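Local coordinates for protein E (PDB 3ZH5) that acts as a multifunctional adhesin of Haemophilus influenzae, binding host epithelial cells and the host proteins vitronectin, laminin and plasminogen, at residues A[16-19]-A[25-28]; A[76-81]-A[115-120]. One frame throughout, in Å; residues are numbered along the deposited sequence.

Contact 1: A[16-19]-A[25-28]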
loop_
_atom_site.group_PDB
_atom_site.type_symbol
_atom_site.label_atom_id
_atom_site.label_comp_id
_atom_site.label_asym_id
_atom_site.label_seq_id
_atom_site.Cartn_x
_atom_site.Cartn_y
_atom_site.Cartn_z
ATOM N N TYR A 16 6.068 8.465 4.638
ATOM C CA TYR A 16 5.550 7.093 4.699
ATOM C C TYR A 16 5.114 6.829 6.128
ATOM O O TYR A 16 5.804 7.175 7.068
ATOM C CB TYR A 16 6.605 6.083 4.246
ATOM C CG TYR A 16 6.810 6.136 2.756
ATOM C CD1 TYR A 16 7.508 7.185 2.171
ATOM C CD2 TYR A 16 6.279 5.150 1.930
ATOM C CE1 TYR A 16 7.674 7.256 0.792
ATOM C CE2 TYR A 16 6.433 5.210 0.550
ATOM C CZ TYR A 16 7.134 6.263 -0.015
ATOM O OH TYR A 16 7.301 6.332 -1.382
ATOM N N ILE A 17 3.946 6.241 6.270
ATOM C CA ILE A 17 3.342 6.008 7.527
ATOM C C ILE A 17 3.394 4.489 7.751
ATOM O O ILE A 17 2.808 3.715 6.992
ATOM C CB ILE A 17 1.909 6.470 7.572
ATOM C CG1 ILE A 17 1.770 7.961 7.169
ATOM C CG2 ILE A 17 1.339 6.229 8.968
ATOM C CD1 ILE A 17 0.331 8.424 7.206
ATOM N N ARG A 18 4.080 4.063 8.793
ATOM C CA ARG A 18 4.228 2.636 9.054
ATOM C C ARG A 18 2.993 2.113 9.768
ATOM O O ARG A 18 2.424 2.773 10.628
ATOM C CB ARG A 18 5.500 2.404 9.877
ATOM C CG ARG A 18 5.740 1.010 10.366
ATOM C CD ARG A 18 7.035 1.026 11.191
ATOM N NE ARG A 18 8.204 0.889 10.337
ATOM C CZ ARG A 18 9.390 1.430 10.575
ATOM N NH1 ARG A 18 9.590 2.179 11.654
ATOM N NH2 ARG A 18 10.382 1.231 9.718
ATOM N N LEU A 19 2.528 0.930 9.382
ATOM C CA LEU A 19 1.316 0.414 9.981
ATOM C C LEU A 19 1.615 -0.554 11.087
ATOM O O LEU A 19 2.678 -1.161 11.151
ATOM C CB LEU A 19 0.455 -0.305 8.929
ATOM C CG LEU A 19 0.098 0.697 7.831
ATOM C CD1 LEU A 19 -0.838 0.134 6.801
ATOM C CD2 LEU A 19 -0.492 1.982 8.463
ATOM N N TYR A 25 5.041 -2.414 6.072
ATOM C CA TYR A 25 3.875 -2.028 5.279
ATOM C C TYR A 25 3.621 -0.564 5.592
ATOM O O TYR A 25 3.569 -0.195 6.771
ATOM C CB TYR A 25 2.666 -2.874 5.696
ATOM C CG TYR A 25 1.516 -2.854 4.711
ATOM C CD1 TYR A 25 0.782 -1.714 4.529
ATOM C CD2 TYR A 25 1.155 -3.993 3.990
ATOM C CE1 TYR A 25 -0.279 -1.672 3.621
ATOM C CE2 TYR A 25 0.099 -3.978 3.097
ATOM C CZ TYR A 25 -0.619 -2.814 2.915
ATOM O OH TYR A 25 -1.668 -2.765 2.019
ATOM N N TYR A 26 3.489 0.266 4.564
ATOM C CA TYR A 26 3.353 1.716 4.756
ATOM C C TYR A 26 2.237 2.332 3.896
ATOM O O TYR A 26 1.837 1.781 2.869
ATOM C CB TYR A 26 4.642 2.435 4.330
ATOM C CG TYR A 26 5.900 1.985 5.008
ATOM C CD1 TYR A 26 6.596 0.858 4.565
ATOM C CD2 TYR A 26 6.414 2.692 6.095
ATOM C CE1 TYR A 26 7.787 0.429 5.212
ATOM C CE2 TYR A 26 7.592 2.272 6.731
ATOM C CZ TYR A 26 8.275 1.165 6.267
ATOM O OH TYR A 26 9.446 0.753 6.928
ATOM N N ILE A 27 1.740 3.477 4.328
ATOM C CA ILE A 27 0.919 4.347 3.459
ATOM C C ILE A 27 1.851 5.395 2.888
ATOM O O ILE A 27 2.651 5.958 3.620
ATOM C CB ILE A 27 -0.129 5.109 4.262
ATOM C CG1 ILE A 27 -1.150 4.141 4.846
ATOM C CG2 ILE A 27 -0.802 6.222 3.408
ATOM C CD1 ILE A 27 -1.902 4.737 5.963
ATOM N N ASP A 28 1.797 5.638 1.584
ATOM C CA ASP A 28 2.621 6.679 1.018
ATOM C C ASP A 28 1.762 7.919 1.118
ATOM O O ASP A 28 0.753 8.084 0.394
ATOM C CB ASP A 28 3.076 6.316 -0.396
ATOM C CG ASP A 28 3.691 7.494 -1.163
ATOM O OD1 ASP A 28 3.852 8.603 -0.595
ATOM O OD2 ASP A 28 4.068 7.279 -2.348
#

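Contact 2: A[76-81]-A[115-120]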
loop_
_atom_site.group_PDB
_atom_site.type_symbol
_atom_site.label_atom_id
_atom_site.label_comp_id
_atom_site.label_asym_id
_atom_site.label_seq_id
_atom_site.Cartn_x
_atom_site.Cartn_y
_atom_site.Cartn_z
ATOM N N ALA A 76 -16.761 5.898 5.205
ATOM C CA ALA A 76 -18.103 5.778 5.788
ATOM C C ALA A 76 -18.466 4.306 6.134
ATOM O O ALA A 76 -19.249 4.043 7.045
ATOM C CB ALA A 76 -19.137 6.363 4.844
ATOM N N ASN A 77 -17.923 3.355 5.393
ATOM C CA ASN A 77 -18.247 1.938 5.630
ATOM C C ASN A 77 -17.012 1.064 5.678
ATOM O O ASN A 77 -17.119 -0.158 5.784
ATOM C CB ASN A 77 -19.241 1.430 4.582
ATOM C CG ASN A 77 -18.753 1.629 3.145
ATOM O OD1 ASN A 77 -17.565 1.866 2.890
ATOM N ND2 ASN A 77 -19.675 1.502 2.195
ATOM N N TYR A 78 -15.837 1.687 5.617
ATOM C CA TYR A 78 -14.568 0.965 5.635
ATOM C C TYR A 78 -14.488 -0.130 4.552
ATOM O O TYR A 78 -13.895 -1.193 4.759
ATOM C CB TYR A 78 -14.303 0.386 7.038
ATOM C CG TYR A 78 -13.608 1.331 8.019
ATOM C CD1 TYR A 78 -13.943 2.666 8.095
ATOM C CD2 TYR A 78 -12.624 0.854 8.897
ATOM C CE1 TYR A 78 -13.302 3.528 8.981
ATOM C CE2 TYR A 78 -11.982 1.693 9.787
ATOM C CZ TYR A 78 -12.335 3.036 9.828
ATOM O OH TYR A 78 -11.713 3.893 10.693
ATOM N N HIS A 79 -15.039 0.158 3.367
ATOM C CA HIS A 79 -14.717 -0.645 2.190
ATOM C C HIS A 79 -13.403 -0.176 1.627
ATOM O O HIS A 79 -13.164 1.042 1.497
ATOM C CB HIS A 79 -15.788 -0.498 1.095
ATOM C CG HIS A 79 -17.087 -1.168 1.419
ATOM N ND1 HIS A 79 -18.170 -1.174 0.548
ATOM C CD2 HIS A 79 -17.496 -1.824 2.531
ATOM C CE1 HIS A 79 -19.185 -1.787 1.124
ATOM N NE2 HIS A 79 -18.801 -2.196 2.329
ATOM N N LEU A 80 -12.574 -1.138 1.258
ATOM C CA LEU A 80 -11.233 -0.895 0.748
ATOM C C LEU A 80 -11.120 -1.680 -0.535
ATOM O O LEU A 80 -11.250 -2.909 -0.519
ATOM C CB LEU A 80 -10.157 -1.445 1.697
ATOM C CG LEU A 80 -8.730 -1.049 1.286
ATOM C CD1 LEU A 80 -8.539 0.434 1.474
ATOM C CD2 LEU A 80 -7.687 -1.705 2.113
ATOM N N THR A 81 -10.914 -0.980 -1.648
ATOM C CA THR A 81 -10.721 -1.623 -2.951
ATOM C C THR A 81 -9.253 -1.670 -3.335
ATOM O O THR A 81 -8.518 -0.659 -3.235
ATOM C CB THR A 81 -11.512 -0.830 -3.997
ATOM O OG1 THR A 81 -12.874 -0.713 -3.549
ATOM C CG2 THR A 81 -11.407 -1.448 -5.377
ATOM N N THR A 115 -4.022 -5.149 9.527
ATOM C CA THR A 115 -3.070 -4.127 9.123
ATOM C C THR A 115 -3.791 -3.033 8.371
ATOM O O THR A 115 -3.526 -1.822 8.536
ATOM C CB THR A 115 -1.925 -4.655 8.249
ATOM O OG1 THR A 115 -1.172 -5.636 8.979
ATOM C CG2 THR A 115 -1.006 -3.521 7.870
ATOM N N LEU A 116 -4.712 -3.423 7.508
ATOM C CA LEU A 116 -5.316 -2.401 6.680
ATOM C C LEU A 116 -6.369 -1.599 7.445
ATOM O O LEU A 116 -6.625 -0.427 7.119
ATOM C CB LEU A 116 -5.847 -3.020 5.397
ATOM C CG LEU A 116 -4.684 -3.224 4.421
ATOM C CD1 LEU A 116 -5.100 -3.976 3.157
ATOM C CD2 LEU A 116 -4.136 -1.879 4.058
ATOM N N TYR A 117 -6.944 -2.191 8.483
ATOM C CA TYR A 117 -7.857 -1.442 9.319
ATOM C C TYR A 117 -7.122 -0.292 9.993
ATOM O O TYR A 117 -7.676 0.795 10.071
ATOM C CB TYR A 117 -8.458 -2.356 10.366
ATOM C CG TYR A 117 -9.534 -1.753 11.243
ATOM C CD1 TYR A 117 -9.208 -1.080 12.416
ATOM C CD2 TYR A 117 -10.881 -1.927 10.944
ATOM C CE1 TYR A 117 -10.189 -0.569 13.239
ATOM C CE2 TYR A 117 -11.875 -1.412 11.764
ATOM C CZ TYR A 117 -11.527 -0.737 12.904
ATOM O OH TYR A 117 -12.508 -0.221 13.735
ATOM N N ASN A 118 -5.885 -0.524 10.469
ATOM C CA ASN A 118 -5.066 0.563 11.051
ATOM C C ASN A 118 -4.839 1.676 10.064
ATOM O O ASN A 118 -4.875 2.886 10.416
ATOM C CB ASN A 118 -3.711 -0.015 11.569
ATOM C CG ASN A 118 -2.803 1.034 12.253
ATOM O OD1 ASN A 118 -1.632 1.188 11.861
ATOM N ND2 ASN A 118 -3.317 1.716 13.302
ATOM N N ALA A 119 -4.626 1.299 8.806
ATOM C CA ALA A 119 -4.458 2.280 7.764
ATOM C C ALA A 119 -5.707 3.141 7.662
ATOM O O ALA A 119 -5.604 4.353 7.597
ATOM C CB ALA A 119 -4.158 1.657 6.418
ATOM N N ALA A 120 -6.877 2.515 7.667
ATOM C CA ALA A 120 -8.127 3.243 7.518
ATOM C C ALA A 120 -8.405 4.164 8.728
ATOM O O ALA A 120 -8.858 5.302 8.557
ATOM C CB ALA A 120 -9.266 2.295 7.285
#

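Contact 1: A[16-19]-A[25-28]
Ile17 and Ile27 form a hydrogen-bonded antiparallel pair, Ile17 N giving to Ile27 O at 3.0 Å and Ile27 N to Ile17 O at 2.9 Å, while Leu19 N bonds to Tyr25 O; the short strands run at 147° to each other. Tyr16, Arg18, Tyr26 and Asp28 share one face of this hairpin. There the Tyr16 ring and the Asp28 carboxylate are stacked, their planes 20° apart, with Asp28 OD1 above the rim of the ring. The carboxylate turns its charge to Arg68, which forms a salt bridge with Asp28 OD2. At the edge of the Tyr16 ring lies Tyr26 CB, the two side chains crossing nearly at right angles. Arg18 runs alongside Tyr26 and bends at chi3 (-85°), which brings NH2 within 3.0 Å of Tyr26 OH in a bond tilted from the guanidinium plane. Arg18 NH2 is also bonded to Thr10 O and NE to Val23 O, so three bonds hold the guanidinium group. The other face carries Ile17 and Ile27, with Ile17 CB 4.1 Å from Ile27 CB. Leu19 CD2 meets Ile27 CD1, and Leu19 CD1 also presses on Tyr25 CD1. Trp92 packs against Tyr16 and Tyr26, strand 41-50 pairs with the 25-34 strand, and helix 115-128 lies against Leu19 and Tyr25.

Contact 2: A[76-81]-A[115-120]
A chi1 of -175° sets the Tyr117 ring trans to the backbone N and carries it from the flank of the helix to the ring of Tyr78, whose own chi1 of -86° directs it toward the helix from the loop just before strand 79-88. The two side chains cross at about a right angle and the rings meet obliquely, their planes 58° apart and their centroids 5.2 Å from each other. Tyr78 CE2 comes over one face of the Tyr117 ring, near its rim, and lies 3.7 Å from Tyr117 CE2. Tyr78 CE2 also lies near a second neighbour, one helical turn further on: the methyl of Ala120 sits over a face of the Tyr78 ring in a CH-pi contact, CB being 4.0 Å from the centroid. Tyr78 is therefore gripped by residues three apart on the helix, and its ring lies close to the helix, with the hydroxyl near the Ala120 carbonyl. The phenol end is held by Gln121, with Tyr78 OH and Gln121 NE2 hydrogen-bonded.

Two residues further along the chain, Leu80, now in strand 79-88, reaches the preceding part of the helix. Its CD2 methyl meets Leu116 CD1 at 3.6 Å and also approaches Leu116 CB, the two leucines crossing almost perpendicularly. Within 76-81 an Asx turn, Asn77 OD1 accepting from His79 N at 3.1 Å, shapes the entry to the strand.

The contact thus packs helix 115-128 on the start of strand 79-88. Leu73 of strand 64-74 touches both Leu80 and Ala120, and Leu110, from the loop leading to the helix, lies against Leu116 and Ala120.

Overall arrangement
The two contacts follow one another along the chain, the 16-19/25-28 hairpin being complete before residues 76-81 and 115-120 meet, and their centres are 14 Å apart. Both belong to the same antiparallel sheet: contact 1 pairs two of its strands, whereas contact 2 lays helix 115-128 against strand 79-88. The helix joins them directly. Tyr25 OH comes within 3.3 Å of Leu116 CD2, and Leu19 CD1 within 3.7 Å of Ala119 CB, so residues 115-120, at the start of the helix, bridge the N-terminal hairpin and the later strand. Contact 1 is local, but contact 2 joins segments separated by 33 residues of this adhesin's chain.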